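Local coordinates for protein coronin (Toxoplasma gondii, PDB 4OZU) that probably binds actin filaments and is represented here by its WD40-repeat beta-propeller domain, at residues K322-I332 against F359-V370; I75-T85 against A96-W107. All coordinates share one frame; numbering follows the deposited sequence.

Both interactions belong to the WD40 beta-propeller of coronin but lie on opposite sides of the chain's centre, with their own centres 32 Å apart and nearest atoms about 14 Å apart, so they do not touch. Interaction 2 runs from the end of strand 73-75, in the preceding sheet, through the loop into strand 82-87, and packs them on strands 94-99 and 104-108 of the next blade. Interaction 1 comes much later in the sequence and fastens the segment after strand 343-350 onto the loop leading into strand 331-339. Interaction 2 is a buried hydrogen-bond network, interaction 1 a partly buried, water-bridged seam. An acetate, probably from the crystallisation liquor, lies about 4 Å from the side chain of Val370 in interaction 1.

Interaction 1 of 2, residues K322-I332 against F359-V370; sequences KLAVDQMRAEI and FQADLYPPAPDV
Tyr364 reaches into the loop of residues 322-332 and supplies the single direct hydrogen bond between the segments: its OH donates to Glu331 O at 2.7 Å, coming from well above the carbonyl plane. The same ring carries the main van der Waals contact. Gln327 slides over one face, pointing opposite to the tyrosine, with CG 3.9 Å from the ring centroid in a CH-pi contact and NE2 3.4 Å from Tyr364 CG. That amide nitrogen is satisfied by Val392 O, which fixes it above the ring, while Leu363 CB covers the opposite face. Phe359 runs alongside Gln327. Met328 crosses Phe359 at about a right angle, its SD 4.0 Å from Phe359 CB.

Apolar contacts continue at the other end, where Leu323 CD1 meets Val370 CG1 at 3.5 Å and Lys322 CG rests on Ala367 CB. Bends at chi2 and chi3, both 65°, curl the lysine so that NZ donates to Ile332 O at 2.8 Å; a salt bridge to Asp276 shares the ammonium.

Three waters complete the seam. One links Lys322 NZ to Leu363 O, another Leu323 N to Pro368 O, and the third Gln327 O to Gln360 N. Within the loop, Arg329 pairs with both Asp326 and Glu331, tying its turn together.

The segment following strand 343-350 thus folds back over the loop between strands 317-319 and 331-339 of the same propeller sheet, where Ile332 bonds to Phe349, and its strand 367-368 pairs antiparallel with the C-terminal strand 389-390.

Interaction 2 of 2, residues I75-T85 against A96-W107; sequences IKGHTASIQDT and ATACEDTIVRIW
His78 and Thr97 approach from opposite directions and, with Trp107, form the buried His-Thr-Trp hydrogen-bond chain of a WD40 repeat; Gly77-His78 is the repeat's GH pair. Thr97 OG1 is hydrogen-bonded to His78 NE2 at 2.7 Å, in the plane of the imidazole at its edge; Trp107 NE1 donates to the same oxygen at 3.2 Å, again in the ring plane. Gly56 O holds His78 ND1, so both ring nitrogens are engaged. The His78 and Trp107 rings meet obliquely, planes 58° apart. Ile75 slides past the indole, with CG2 over its face, 3.4 Å from the six-membered ring centroid.

Arg105 passes His78 in the opposite direction, its extended chain bringing the guanidinium beneath the backbone: His78 CA sits over one face and Ile103 CG2 over the other. Its NH1 and NH2 grip Asp101 end-on, one to each oxygen.

Strand 82-85 runs antiparallel to strand 96-99 through a classic beta bulge, Gln83 and Asp84 both facing Ala98; Gln83 N donates to Ala98 O at 2.9 Å.

Thr79 crosses Asp101 at about a right angle. Its OG1, placed between backbone N and carbonyl carbon (chi1 73°), donates to the anti lone pair of Asp101 OD2 at 2.7 Å, and Thr79 N reaches the same oxygen at 3.1 Å.

Interaction 1 of 2, residues K322-I332 against F359-V370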
loop_
_atom_site.group_PDB
_atom_site.type_symbol
_atom_site.label_atom_id
_atom_site.label_comp_id
_atom_site.label_asym_id
_atom_site.label_seq_id
_atom_site.Cartn_x
_atom_site.Cartn_y
_atom_site.Cartn_z
ATOM N N LYS A 322 2.767 -0.478 -10.800
ATOM C CA LYS A 322 2.868 0.230 -12.076
ATOM C C LYS A 322 3.300 -0.702 -13.200
ATOM O O LYS A 322 2.810 -0.593 -14.315
ATOM C CB LYS A 322 3.854 1.392 -11.960
ATOM C CG LYS A 322 4.067 2.172 -13.244
ATOM C CD LYS A 322 2.806 2.890 -13.714
ATOM C CE LYS A 322 2.393 3.972 -12.736
ATOM N NZ LYS A 322 1.394 4.910 -13.312
ATOM N N LEU A 323 4.216 -1.619 -12.911
ATOM C CA LEU A 323 4.740 -2.515 -13.941
ATOM C C LEU A 323 3.658 -3.390 -14.550
ATOM O O LEU A 323 3.840 -3.932 -15.641
ATOM C CB LEU A 323 5.844 -3.405 -13.377
ATOM C CG LEU A 323 7.197 -2.745 -13.110
ATOM C CD1 LEU A 323 8.110 -3.726 -12.398
ATOM C CD2 LEU A 323 7.840 -2.249 -14.390
ATOM N N ALA A 324 2.537 -3.527 -13.850
ATOM C CA ALA A 324 1.466 -4.415 -14.286
ATOM C C ALA A 324 0.382 -3.728 -15.132
ATOM O O ALA A 324 -0.482 -4.409 -15.683
ATOM C CB ALA A 324 0.824 -5.069 -13.071
ATOM N N VAL A 325 0.404 -2.403 -15.245
ATOM C CA VAL A 325 -0.695 -1.721 -15.935
ATOM C C VAL A 325 -0.654 -1.968 -17.444
ATOM O O VAL A 325 0.387 -2.298 -18.013
ATOM C CB VAL A 325 -0.710 -0.186 -15.682
ATOM C CG1 VAL A 325 -0.768 0.112 -14.181
ATOM C CG2 VAL A 325 0.473 0.510 -16.349
ATOM N N ASP A 326 -1.814 -1.800 -18.069
ATOM C CA ASP A 326 -1.989 -2.025 -19.496
ATOM C C ASP A 326 -1.700 -0.727 -20.251
ATOM O O ASP A 326 -2.554 0.153 -20.355
ATOM C CB ASP A 326 -3.410 -2.524 -19.773
ATOM C CG ASP A 326 -3.593 -3.020 -21.195
ATOM O OD1 ASP A 326 -2.812 -2.616 -22.082
ATOM O OD2 ASP A 326 -4.530 -3.813 -21.421
ATOM N N GLN A 327 -0.486 -0.621 -20.773
ATOM C CA GLN A 327 -0.013 0.624 -21.360
ATOM C C GLN A 327 -0.761 0.988 -22.633
ATOM O O GLN A 327 -0.965 2.165 -22.924
ATOM C CB GLN A 327 1.484 0.530 -21.642
ATOM C CG GLN A 327 2.336 0.567 -20.378
ATOM C CD GLN A 327 3.823 0.617 -20.687
ATOM O OE1 GLN A 327 4.340 -0.213 -21.435
ATOM N NE2 GLN A 327 4.510 1.608 -20.130
ATOM N N MET A 328 -1.182 -0.019 -23.389
ATOM C CA MET A 328 -1.876 0.244 -24.645
ATOM C C MET A 328 -3.286 0.792 -24.423
ATOM O O MET A 328 -3.912 1.294 -25.356
ATOM C CB MET A 328 -1.927 -1.027 -25.496
ATOM C CG MET A 328 -0.575 -1.416 -26.069
ATOM S SD MET A 328 0.216 -0.073 -26.986
ATOM C CE MET A 328 -0.980 0.211 -28.288
ATOM N N ARG A 329 -3.774 0.714 -23.190
ATOM C CA ARG A 329 -5.089 1.252 -22.850
ATOM C C ARG A 329 -4.990 2.598 -22.143
ATOM O O ARG A 329 -6.002 3.155 -21.714
ATOM C CB ARG A 329 -5.853 0.258 -21.972
ATOM C CG ARG A 329 -6.262 -1.005 -22.714
ATOM C CD ARG A 329 -7.379 -1.731 -21.992
ATOM N NE ARG A 329 -6.971 -2.156 -20.656
ATOM C CZ ARG A 329 -7.639 -1.906 -19.531
ATOM N NH1 ARG A 329 -8.782 -1.224 -19.539
ATOM N NH2 ARG A 329 -7.154 -2.351 -18.381
ATOM N N ALA A 330 -3.769 3.114 -22.024
ATOM C CA ALA A 330 -3.504 4.347 -21.285
ATOM C C ALA A 330 -3.968 4.188 -19.844
ATOM O O ALA A 330 -4.382 5.153 -19.195
ATOM C CB ALA A 330 -4.183 5.544 -21.942
ATOM N N GLU A 331 -3.893 2.958 -19.346
ATOM C CA GLU A 331 -4.162 2.683 -17.940
ATOM C C GLU A 331 -2.956 3.098 -17.109
ATOM O O GLU A 331 -1.854 2.623 -17.367
ATOM C CB GLU A 331 -4.456 1.195 -17.730
ATOM C CG GLU A 331 -4.793 0.823 -16.293
ATOM C CD GLU A 331 -4.954 -0.673 -16.104
ATOM O OE1 GLU A 331 -4.002 -1.422 -16.436
ATOM O OE2 GLU A 331 -6.029 -1.098 -15.624
ATOM N N ILE A 332 -3.148 3.963 -16.112
ATOM C CA ILE A 332 -2.027 4.363 -15.259
ATOM C C ILE A 332 -2.101 3.727 -13.869
ATOM O O ILE A 332 -1.093 3.626 -13.171
ATOM C CB ILE A 332 -1.926 5.898 -15.121
ATOM C CG1 ILE A 332 -3.104 6.475 -14.346
ATOM C CG2 ILE A 332 -1.816 6.546 -16.504
ATOM C CD1 ILE A 332 -2.886 7.910 -13.934
ATOM N N PHE A 359 0.364 3.721 -28.256
ATOM C CA PHE A 359 1.086 3.935 -27.013
ATOM C C PHE A 359 1.264 5.417 -26.715
ATOM O O PHE A 359 1.873 6.153 -27.494
ATOM C CB PHE A 359 2.447 3.243 -27.076
ATOM C CG PHE A 359 3.266 3.402 -25.832
ATOM C CD1 PHE A 359 2.716 3.141 -24.589
ATOM C CD2 PHE A 359 4.595 3.785 -25.903
ATOM C CE1 PHE A 359 3.464 3.281 -23.445
ATOM C CE2 PHE A 359 5.354 3.924 -24.755
ATOM C CZ PHE A 359 4.789 3.669 -23.525
ATOM N N GLN A 360 0.703 5.849 -25.591
ATOM C CA GLN A 360 0.857 7.219 -25.120
ATOM C C GLN A 360 2.116 7.303 -24.266
ATOM O O GLN A 360 2.061 7.168 -23.042
ATOM C CB GLN A 360 -0.370 7.658 -24.319
ATOM C CG GLN A 360 -1.680 7.499 -25.070
ATOM C CD GLN A 360 -1.764 8.397 -26.291
ATOM O OE1 GLN A 360 -1.406 9.572 -26.234
ATOM N NE2 GLN A 360 -2.233 7.847 -27.402
ATOM N N ALA A 361 3.249 7.519 -24.925
ATOM C CA ALA A 361 4.546 7.467 -24.263
ATOM C C ALA A 361 4.652 8.464 -23.118
ATOM O O ALA A 361 5.304 8.193 -22.115
ATOM C CB ALA A 361 5.658 7.723 -25.272
ATOM N N ASP A 362 4.006 9.614 -23.265
ATOM C CA ASP A 362 4.174 10.693 -22.303
ATOM C C ASP A 362 3.562 10.364 -20.944
ATOM O O ASP A 362 3.796 11.080 -19.972
ATOM C CB ASP A 362 3.558 11.986 -22.840
ATOM C CG ASP A 362 2.053 11.896 -22.993
ATOM O OD1 ASP A 362 1.568 10.910 -23.587
ATOM O OD2 ASP A 362 1.352 12.810 -22.511
ATOM N N LEU A 363 2.779 9.291 -20.871
ATOM C CA LEU A 363 2.102 8.941 -19.621
ATOM C C LEU A 363 2.917 7.997 -18.740
ATOM O O LEU A 363 2.523 7.713 -17.608
ATOM C CB LEU A 363 0.744 8.309 -19.916
ATOM C CG LEU A 363 -0.308 9.220 -20.552
ATOM C CD1 LEU A 363 -1.543 8.408 -20.856
ATOM C CD2 LEU A 363 -0.652 10.408 -19.653
ATOM N N TYR A 364 4.051 7.523 -19.248
ATOM C CA TYR A 364 4.810 6.478 -18.567
ATOM C C TYR A 364 6.277 6.833 -18.363
ATOM O O TYR A 364 7.144 6.412 -19.135
ATOM C CB TYR A 364 4.684 5.170 -19.345
ATOM C CG TYR A 364 3.250 4.727 -19.435
ATOM C CD1 TYR A 364 2.618 4.136 -18.349
ATOM C CD2 TYR A 364 2.510 4.938 -20.583
ATOM C CE1 TYR A 364 1.296 3.748 -18.418
ATOM C CE2 TYR A 364 1.190 4.553 -20.660
ATOM C CZ TYR A 364 0.588 3.960 -19.575
ATOM O OH TYR A 364 -0.731 3.580 -19.660
ATOM N N PRO A 365 6.564 7.607 -17.306
ATOM C CA PRO A 365 7.957 7.808 -16.900
ATOM C C PRO A 365 8.558 6.505 -16.392
ATOM O O PRO A 365 7.820 5.545 -16.161
ATOM C CB PRO A 365 7.862 8.842 -15.775
ATOM C CG PRO A 365 6.484 9.435 -15.882
ATOM C CD PRO A 365 5.624 8.362 -16.461
ATOM N N PRO A 366 9.884 6.471 -16.204
ATOM C CA PRO A 366 10.544 5.277 -15.664
ATOM C C PRO A 366 9.906 4.836 -14.346
ATOM O O PRO A 366 9.826 5.615 -13.395
ATOM C CB PRO A 366 11.987 5.736 -15.467
ATOM C CG PRO A 366 12.159 6.861 -16.446
ATOM C CD PRO A 366 10.840 7.558 -16.475
ATOM N N ALA A 367 9.433 3.595 -14.319
ATOM C CA ALA A 367 8.660 3.079 -13.195
ATOM C C ALA A 367 9.568 2.354 -12.215
ATOM O O ALA A 367 10.617 1.852 -12.611
ATOM C CB ALA A 367 7.585 2.151 -13.693
ATOM N N PRO A 368 9.171 2.297 -10.933
ATOM C CA PRO A 368 9.970 1.508 -9.990
ATOM C C PRO A 368 10.180 0.091 -10.497
ATOM O O PRO A 368 9.205 -0.574 -10.847
ATOM C CB PRO A 368 9.126 1.519 -8.710
ATOM C CG PRO A 368 8.301 2.763 -8.812
ATOM C CD PRO A 368 8.010 2.934 -10.282
ATOM N N ASP A 369 11.435 -0.345 -10.552
ATOM C CA ASP A 369 11.763 -1.679 -11.037
ATOM C C ASP A 369 11.749 -2.716 -9.924
ATOM O O ASP A 369 11.720 -2.377 -8.745
ATOM C CB ASP A 369 13.133 -1.676 -11.705
ATOM C CG ASP A 369 13.283 -2.776 -12.755
ATOM O OD1 ASP A 369 12.340 -3.583 -12.944
ATOM O OD2 ASP A 369 14.356 -2.833 -13.390
ATOM N N VAL A 370 11.787 -3.983 -10.316
ATOM C CA VAL A 370 11.783 -5.082 -9.358
ATOM C C VAL A 370 13.217 -5.480 -8.995
ATOM O O VAL A 370 13.517 -6.659 -8.810
ATOM C CB VAL A 370 11.010 -6.299 -9.914
ATOM C CG1 VAL A 370 9.531 -5.949 -10.064
ATOM C CG2 VAL A 370 11.589 -6.769 -11.251
HETATM O O HOH W 1 2.848 5.967 -15.336
HETATM O O HOH W 2 6.158 -1.162 -10.446
HETATM O O HOH W 3 -1.044 4.376 -24.102
#

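Interaction 2 of 2, residues I75-T85 against A96-W107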
loop_
_atom_site.group_PDB
_atom_site.type_symbol
_atom_site.label_atom_id
_atom_site.label_comp_id
_atom_site.label_asym_id
_atom_site.label_seq_id
_atom_site.Cartn_x
_atom_site.Cartn_y
_atom_site.Cartn_z
ATOM N N ILE A 75 -2.595 -20.123 1.437
ATOM C CA ILE A 75 -1.537 -19.935 2.414
ATOM C C ILE A 75 -2.166 -20.010 3.803
ATOM O O ILE A 75 -3.045 -19.214 4.131
ATOM C CB ILE A 75 -0.806 -18.589 2.202
ATOM C CG1 ILE A 75 -0.111 -18.588 0.841
ATOM C CG2 ILE A 75 0.212 -18.337 3.322
ATOM C CD1 ILE A 75 0.624 -17.298 0.514
ATOM N N LYS A 76 -1.724 -20.978 4.603
ATOM C CA LYS A 76 -2.273 -21.195 5.945
ATOM C C LYS A 76 -1.264 -20.732 7.009
ATOM O O LYS A 76 -0.838 -19.581 6.986
ATOM C CB LYS A 76 -2.651 -22.666 6.123
ATOM C CG LYS A 76 -3.677 -23.151 5.100
ATOM C CD LYS A 76 -4.156 -24.562 5.404
ATOM C CE LYS A 76 -5.177 -25.041 4.381
ATOM N NZ LYS A 76 -6.427 -24.232 4.398
ATOM N N GLY A 77 -0.894 -21.601 7.944
ATOM C CA GLY A 77 0.122 -21.258 8.931
ATOM C C GLY A 77 -0.372 -20.362 10.057
ATOM O O GLY A 77 -0.102 -20.628 11.232
ATOM N N HIS A 78 -1.092 -19.302 9.701
ATOM C CA HIS A 78 -1.651 -18.375 10.686
ATOM C C HIS A 78 -2.564 -19.089 11.673
ATOM O O HIS A 78 -3.273 -20.021 11.301
ATOM C CB HIS A 78 -2.437 -17.260 9.992
ATOM C CG HIS A 78 -1.761 -16.701 8.781
ATOM N ND1 HIS A 78 -2.051 -17.131 7.503
ATOM C CD2 HIS A 78 -0.813 -15.744 8.650
ATOM C CE1 HIS A 78 -1.308 -16.462 6.638
ATOM N NE2 HIS A 78 -0.549 -15.615 7.310
ATOM N N THR A 79 -2.555 -18.637 12.926
ATOM C CA THR A 79 -3.404 -19.221 13.960
ATOM C C THR A 79 -4.514 -18.239 14.352
ATOM O O THR A 79 -5.416 -18.573 15.119
ATOM C CB THR A 79 -2.579 -19.634 15.202
ATOM O OG1 THR A 79 -2.170 -18.478 15.948
ATOM C CG2 THR A 79 -1.351 -20.434 14.776
ATOM N N ALA A 80 -4.458 -17.037 13.786
ATOM C CA ALA A 80 -5.512 -16.046 13.968
ATOM C C ALA A 80 -5.707 -15.291 12.654
ATOM O O ALA A 80 -5.156 -15.681 11.631
ATOM C CB ALA A 80 -5.169 -15.099 15.112
ATOM N N SER A 81 -6.486 -14.216 12.682
ATOM C CA SER A 81 -6.842 -13.511 11.455
ATOM C C SER A 81 -5.671 -12.728 10.881
ATOM O O SER A 81 -4.780 -12.289 11.606
ATOM C CB SER A 81 -8.010 -12.558 11.703
ATOM O OG SER A 81 -7.592 -11.442 12.468
ATOM N N ILE A 82 -5.699 -12.551 9.565
ATOM C CA ILE A 82 -4.687 -11.778 8.862
ATOM C C ILE A 82 -5.047 -10.295 8.896
ATOM O O ILE A 82 -6.139 -9.903 8.476
ATOM C CB ILE A 82 -4.544 -12.242 7.402
ATOM C CG1 ILE A 82 -4.101 -13.706 7.351
ATOM C CG2 ILE A 82 -3.544 -11.372 6.655
ATOM C CD1 ILE A 82 -4.359 -14.384 6.011
ATOM N N GLN A 83 -4.113 -9.482 9.377
ATOM C CA GLN A 83 -4.325 -8.040 9.523
ATOM C C GLN A 83 -3.743 -7.219 8.380
ATOM O O GLN A 83 -4.225 -6.122 8.095
ATOM C CB GLN A 83 -3.726 -7.554 10.838
ATOM C CG GLN A 83 -4.440 -8.116 12.056
ATOM C CD GLN A 83 -5.897 -7.696 12.124
ATOM O OE1 GLN A 83 -6.797 -8.537 12.171
ATOM N NE2 GLN A 83 -6.137 -6.389 12.130
ATOM N N ASP A 84 -2.696 -7.732 7.746
ATOM C CA ASP A 84 -2.072 -7.033 6.634
ATOM C C ASP A 84 -1.294 -8.019 5.778
ATOM O O ASP A 84 -0.803 -9.038 6.260
ATOM C CB ASP A 84 -1.138 -5.915 7.129
ATOM C CG ASP A 84 -0.744 -4.936 6.021
ATOM O OD1 ASP A 84 -1.489 -4.831 5.021
ATOM O OD2 ASP A 84 0.308 -4.257 6.154
ATOM N N THR A 85 -1.187 -7.699 4.498
ATOM C CA THR A 85 -0.481 -8.536 3.540
ATOM C C THR A 85 0.239 -7.606 2.576
ATOM O O THR A 85 -0.327 -6.604 2.163
ATOM C CB THR A 85 -1.432 -9.457 2.734
ATOM O OG1 THR A 85 -2.215 -10.266 3.624
ATOM C CG2 THR A 85 -0.639 -10.356 1.809
ATOM N N ALA A 96 4.670 -11.074 2.627
ATOM C CA ALA A 96 4.605 -11.077 4.077
ATOM C C ALA A 96 3.180 -10.876 4.575
ATOM O O ALA A 96 2.417 -10.101 4.010
ATOM C CB ALA A 96 5.503 -9.998 4.640
ATOM N N THR A 97 2.840 -11.566 5.657
ATOM C CA THR A 97 1.578 -11.334 6.339
ATOM C C THR A 97 1.836 -10.946 7.787
ATOM O O THR A 97 2.765 -11.445 8.421
ATOM C CB THR A 97 0.666 -12.570 6.323
ATOM O OG1 THR A 97 1.322 -13.656 6.988
ATOM C CG2 THR A 97 0.314 -12.971 4.905
ATOM N N ALA A 98 1.005 -10.039 8.283
ATOM C CA ALA A 98 0.930 -9.716 9.697
ATOM C C ALA A 98 -0.314 -10.373 10.265
ATOM O O ALA A 98 -1.365 -10.348 9.639
ATOM C CB ALA A 98 0.883 -8.217 9.911
ATOM N N CYS A 99 -0.203 -10.943 11.460
ATOM C CA CYS A 99 -1.280 -11.749 12.015
ATOM C C CYS A 99 -1.659 -11.317 13.431
ATOM O O CYS A 99 -0.828 -10.799 14.190
ATOM C CB CYS A 99 -0.867 -13.218 12.010
ATOM S SG CYS A 99 -2.161 -14.364 12.487
ATOM N N GLU A 100 -2.926 -11.529 13.776
ATOM C CA GLU A 100 -3.416 -11.224 15.112
ATOM C C GLU A 100 -2.699 -12.036 16.176
ATOM O O GLU A 100 -2.744 -11.679 17.351
ATOM C CB GLU A 100 -4.922 -11.479 15.216
ATOM C CG GLU A 100 -5.789 -10.289 14.841
ATOM C CD GLU A 100 -7.222 -10.433 15.323
ATOM O OE1 GLU A 100 -7.636 -11.568 15.646
ATOM O OE2 GLU A 100 -7.935 -9.409 15.383
ATOM N N ASP A 101 -2.043 -13.129 15.786
ATOM C CA ASP A 101 -1.342 -13.958 16.772
ATOM C C ASP A 101 0.069 -13.423 17.057
ATOM O O ASP A 101 0.875 -14.098 17.699
ATOM C CB ASP A 101 -1.285 -15.427 16.322
ATOM C CG ASP A 101 -0.539 -15.633 15.013
ATOM O OD1 ASP A 101 0.170 -14.712 14.546
ATOM O OD2 ASP A 101 -0.659 -16.748 14.451
ATOM N N THR A 102 0.335 -12.203 16.582
ATOM C CA THR A 102 1.547 -11.421 16.875
ATOM C C THR A 102 2.749 -11.784 16.007
ATOM O O THR A 102 3.816 -11.186 16.153
ATOM C CB THR A 102 1.996 -11.541 18.368
ATOM O OG1 THR A 102 2.643 -12.801 18.605
ATOM C CG2 THR A 102 0.815 -11.363 19.325
ATOM N N ILE A 103 2.567 -12.714 15.075
ATOM C CA ILE A 103 3.664 -13.194 14.246
ATOM C C ILE A 103 3.610 -12.609 12.833
ATOM O O ILE A 103 2.549 -12.563 12.207
ATOM C CB ILE A 103 3.650 -14.738 14.180
ATOM C CG1 ILE A 103 3.887 -15.307 15.583
ATOM C CG2 ILE A 103 4.712 -15.257 13.210
ATOM C CD1 ILE A 103 3.643 -16.802 15.710
ATOM N N VAL A 104 4.761 -12.147 12.347
ATOM C CA VAL A 104 4.911 -11.775 10.948
ATOM C C VAL A 104 5.549 -12.953 10.226
ATOM O O VAL A 104 6.576 -13.469 10.658
ATOM C CB VAL A 104 5.769 -10.499 10.760
ATOM C CG1 VAL A 104 5.928 -10.171 9.276
ATOM C CG2 VAL A 104 5.138 -9.324 11.483
ATOM N N ARG A 105 4.919 -13.383 9.135
ATOM C CA ARG A 105 5.365 -14.549 8.383
ATOM C C ARG A 105 5.790 -14.147 6.978
ATOM O O ARG A 105 5.082 -13.405 6.307
ATOM C CB ARG A 105 4.247 -15.594 8.315
ATOM C CG ARG A 105 3.911 -16.209 9.663
ATOM C CD ARG A 105 2.682 -17.106 9.592
ATOM N NE ARG A 105 2.436 -17.792 10.863
ATOM C CZ ARG A 105 1.764 -17.273 11.888
ATOM N NH1 ARG A 105 1.258 -16.050 11.814
ATOM N NH2 ARG A 105 1.589 -17.985 13.000
ATOM N N ILE A 106 6.957 -14.626 6.557
ATOM C CA ILE A 106 7.437 -14.418 5.195
ATOM C C ILE A 106 7.190 -15.701 4.417
ATOM O O ILE A 106 7.566 -16.787 4.857
ATOM C CB ILE A 106 8.940 -14.053 5.139
ATOM C CG1 ILE A 106 9.286 -12.962 6.161
ATOM C CG2 ILE A 106 9.322 -13.607 3.737
ATOM C CD1 ILE A 106 8.456 -11.711 6.048
ATOM N N TRP A 107 6.551 -15.565 3.264
ATOM C CA TRP A 107 6.143 -16.704 2.458
ATOM C C TRP A 107 6.863 -16.729 1.118
ATOM O O TRP A 107 7.139 -15.678 0.545
ATOM C CB TRP A 107 4.640 -16.654 2.216
ATOM C CG TRP A 107 3.827 -16.657 3.456
ATOM C CD1 TRP A 107 3.252 -15.580 4.059
ATOM C CD2 TRP A 107 3.474 -17.799 4.249
ATOM N NE1 TRP A 107 2.562 -15.977 5.177
ATOM C CE2 TRP A 107 2.685 -17.334 5.318
ATOM C CE3 TRP A 107 3.752 -19.165 4.158
ATOM C CZ2 TRP A 107 2.171 -18.186 6.289
ATOM C CZ3 TRP A 107 3.239 -20.011 5.121
ATOM C CH2 TRP A 107 2.457 -19.518 6.174
#